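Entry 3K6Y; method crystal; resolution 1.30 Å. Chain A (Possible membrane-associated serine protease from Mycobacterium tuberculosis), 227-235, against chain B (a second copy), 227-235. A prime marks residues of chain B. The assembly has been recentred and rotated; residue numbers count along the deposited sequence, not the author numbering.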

# COMPACT_ATOMS: atom_id res chain seq x y z
N THR A 227 9.15 -10.31 -11.08
CA THR A 227 9.77 -11.25 -10.18
C THR A 227 10.04 -10.68 -8.79
O THR A 227 10.13 -11.43 -7.83
CB THR A 227 11.12 -11.75 -10.75
OG1 THR A 227 11.92 -10.63 -11.13
CG2 THR A 227 10.91 -12.64 -11.98
N GLN A 228 10.13 -9.35 -8.67
CA GLN A 228 10.48 -8.73 -7.39
C GLN A 228 9.25 -8.46 -6.55
O GLN A 228 8.19 -8.19 -7.09
CB GLN A 228 11.22 -7.42 -7.66
CG GLN A 228 12.51 -7.61 -8.41
CD GLN A 228 13.36 -8.66 -7.78
OE1 GLN A 228 13.69 -8.59 -6.59
NE2 GLN A 228 13.70 -9.69 -8.56
N PRO A 229 9.36 -8.52 -5.22
CA PRO A 229 8.17 -8.22 -4.41
C PRO A 229 7.74 -6.76 -4.49
O PRO A 229 8.58 -5.86 -4.47
CB PRO A 229 8.61 -8.56 -2.98
CG PRO A 229 10.09 -8.47 -3.00
CD PRO A 229 10.54 -8.87 -4.40
N VAL A 230 6.44 -6.55 -4.52
CA VAL A 230 5.89 -5.20 -4.45
C VAL A 230 5.19 -5.15 -3.07
O VAL A 230 4.89 -6.19 -2.48
CB VAL A 230 4.94 -4.92 -5.66
CG1 VAL A 230 5.72 -5.05 -6.97
CG2 VAL A 230 3.70 -5.82 -5.66
N GLY A 231 4.90 -3.98 -2.55
CA GLY A 231 4.23 -4.05 -1.23
C GLY A 231 2.79 -4.55 -1.31
O GLY A 231 2.21 -4.67 -2.40
N THR A 232 2.20 -4.76 -0.14
CA THR A 232 0.79 -5.14 -0.04
C THR A 232 -0.06 -4.04 0.57
O THR A 232 -1.20 -4.29 0.98
CB THR A 232 0.62 -6.42 0.75
OG1 THR A 232 1.31 -6.24 1.99
CG2 THR A 232 1.16 -7.62 -0.03
N GLY A 233 0.44 -2.81 0.61
CA GLY A 233 -0.40 -1.68 0.96
C GLY A 233 -0.92 -1.68 2.39
O GLY A 233 -0.30 -2.21 3.32
N ALA A 234 -2.07 -1.04 2.58
CA ALA A 234 -2.66 -0.86 3.89
C ALA A 234 -3.57 -2.02 4.23
O ALA A 234 -4.05 -2.76 3.36
CB ALA A 234 -3.46 0.43 3.92
N CYS A 235 -3.85 -2.17 5.51
CA CYS A 235 -4.89 -3.08 5.96
C CYS A 235 -6.24 -2.57 5.50
O CYS A 235 -6.53 -1.36 5.58
CB CYS A 235 -4.90 -3.18 7.48
SG CYS A 235 -3.31 -3.79 8.11
N THR B 227 15.88 -1.85 -7.57
CA THR B 227 15.71 -1.14 -8.81
C THR B 227 14.27 -1.14 -9.33
O THR B 227 13.89 -0.25 -10.07
CB THR B 227 16.61 -1.74 -9.91
OG1 THR B 227 16.41 -3.15 -9.98
CG2 THR B 227 18.09 -1.46 -9.63
N GLN B 228 13.46 -2.12 -8.91
CA GLN B 228 12.10 -2.25 -9.44
C GLN B 228 11.11 -1.44 -8.62
O GLN B 228 11.29 -1.28 -7.42
CB GLN B 228 11.70 -3.72 -9.43
CG GLN B 228 12.58 -4.58 -10.29
CD GLN B 228 12.73 -4.02 -11.66
OE1 GLN B 228 11.73 -3.77 -12.36
NE2 GLN B 228 13.97 -3.76 -12.06
N PRO B 229 10.05 -0.92 -9.25
CA PRO B 229 9.08 -0.17 -8.44
C PRO B 229 8.30 -1.04 -7.47
O PRO B 229 7.90 -2.16 -7.81
CB PRO B 229 8.13 0.42 -9.48
CG PRO B 229 8.26 -0.46 -10.68
CD PRO B 229 9.70 -0.97 -10.68
N VAL B 230 8.06 -0.50 -6.28
CA VAL B 230 7.21 -1.17 -5.30
C VAL B 230 5.95 -0.27 -5.23
O VAL B 230 5.99 0.90 -5.63
CB VAL B 230 7.95 -1.35 -3.95
CG1 VAL B 230 9.21 -2.20 -4.15
CG2 VAL B 230 8.30 -0.01 -3.28
N GLY B 231 4.85 -0.76 -4.71
CA GLY B 231 3.71 0.18 -4.69
C GLY B 231 3.88 1.30 -3.67
O GLY B 231 4.78 1.27 -2.81
N THR B 232 2.96 2.25 -3.70
CA THR B 232 2.91 3.34 -2.72
C THR B 232 1.71 3.24 -1.80
O THR B 232 1.37 4.21 -1.11
CB THR B 232 2.93 4.69 -3.40
OG1 THR B 232 1.89 4.69 -4.37
CG2 THR B 232 4.29 4.96 -4.04
N GLY B 233 1.07 2.08 -1.74
CA GLY B 233 0.06 1.84 -0.71
C GLY B 233 -1.19 2.70 -0.82
O GLY B 233 -1.60 3.14 -1.91
N ALA B 234 -1.82 2.93 0.32
CA ALA B 234 -3.08 3.65 0.39
C ALA B 234 -2.83 5.13 0.54
O ALA B 234 -1.77 5.58 0.98
CB ALA B 234 -3.90 3.14 1.56
N CYS B 235 -3.86 5.91 0.23
CA CYS B 235 -3.85 7.33 0.56
C CYS B 235 -3.91 7.50 2.06
O CYS B 235 -4.66 6.80 2.76
CB CYS B 235 -5.07 8.02 -0.06
SG CYS B 235 -5.08 7.86 -1.86
O HOH W 1 9.36 -4.57 -7.44
O HOH W 2 9.76 -4.72 -6.81

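This contact is a symmetric, in-register packing of two irregular segments across an exact two-fold axis, held by van der Waals contact and bridging water, with no direct hydrogen bond between the chains. It illustrates a general principle: when a segment runs along a two-fold axis, each residue near the axis must meet its own copy. Here the two stretches point almost the same way, 10° apart end to end, so the self-pairing recurs at several positions. The CA atoms of Val230 and Val230′ lie 4.3 Å apart, and those of Gly233 and Gly233′ only 3.9 Å.

The close backbone approach goes with different side-chain arrangements at different positions. At position 233 there is no side chain, and the two CA atoms come into direct contact. An ideal CB on Gly233 would lie 3.9 Å from CA of Gly233′, so proximity to the partner alone does not demand glycine; its positive phi of 66° is the more telling feature, since that conformation by itself favours glycine. At the next residue the CA-to-CB bonds turn toward the partner, and the methyl groups meet, CB of Ala234 standing 3.6 Å from CB of Ala234′. This small apolar contact is buried in the assembly.

Val230 follows a different pattern. Its CA-to-CB bond points sideways, and CG1 of Val230 reaches to 3.7 Å from O of Pro229′; symmetry supplies the reciprocal contact. Just beyond, N of Gly231 and N of Gly231′ are 3.9 Å apart. Two amide nitrogens are both donors and cannot satisfy each other, so this is proximity without pairing.

The same limitation applies to the carbonyls of Pro229 and Pro229′, both acceptors, and here water intervenes. Water 1 can donate to O of Pro229′ at 2.8 Å and, weakly, to O of Pro229 at 3.3 Å. Water 2 reverses the preference, with O of Pro229 at 2.9 Å and, weakly, O of Pro229′ at 3.3 Å. Each water has more acceptors in reach than protons, so these bonds need not all form at once. The two water positions are themselves too close for simultaneous occupancy, and are best read as symmetry-related alternatives for a single bridging site.

At the exposed end, Gln228 points its CA-to-CB bond toward the other chain, and the contact is made by the aliphatic part of the side chain: CG of Gln228 lies 3.6 Å from CG of Gln228′. A polar residue thus contributes its hydrocarbon portion. Altogether the two stretches bury 312 Å² between them.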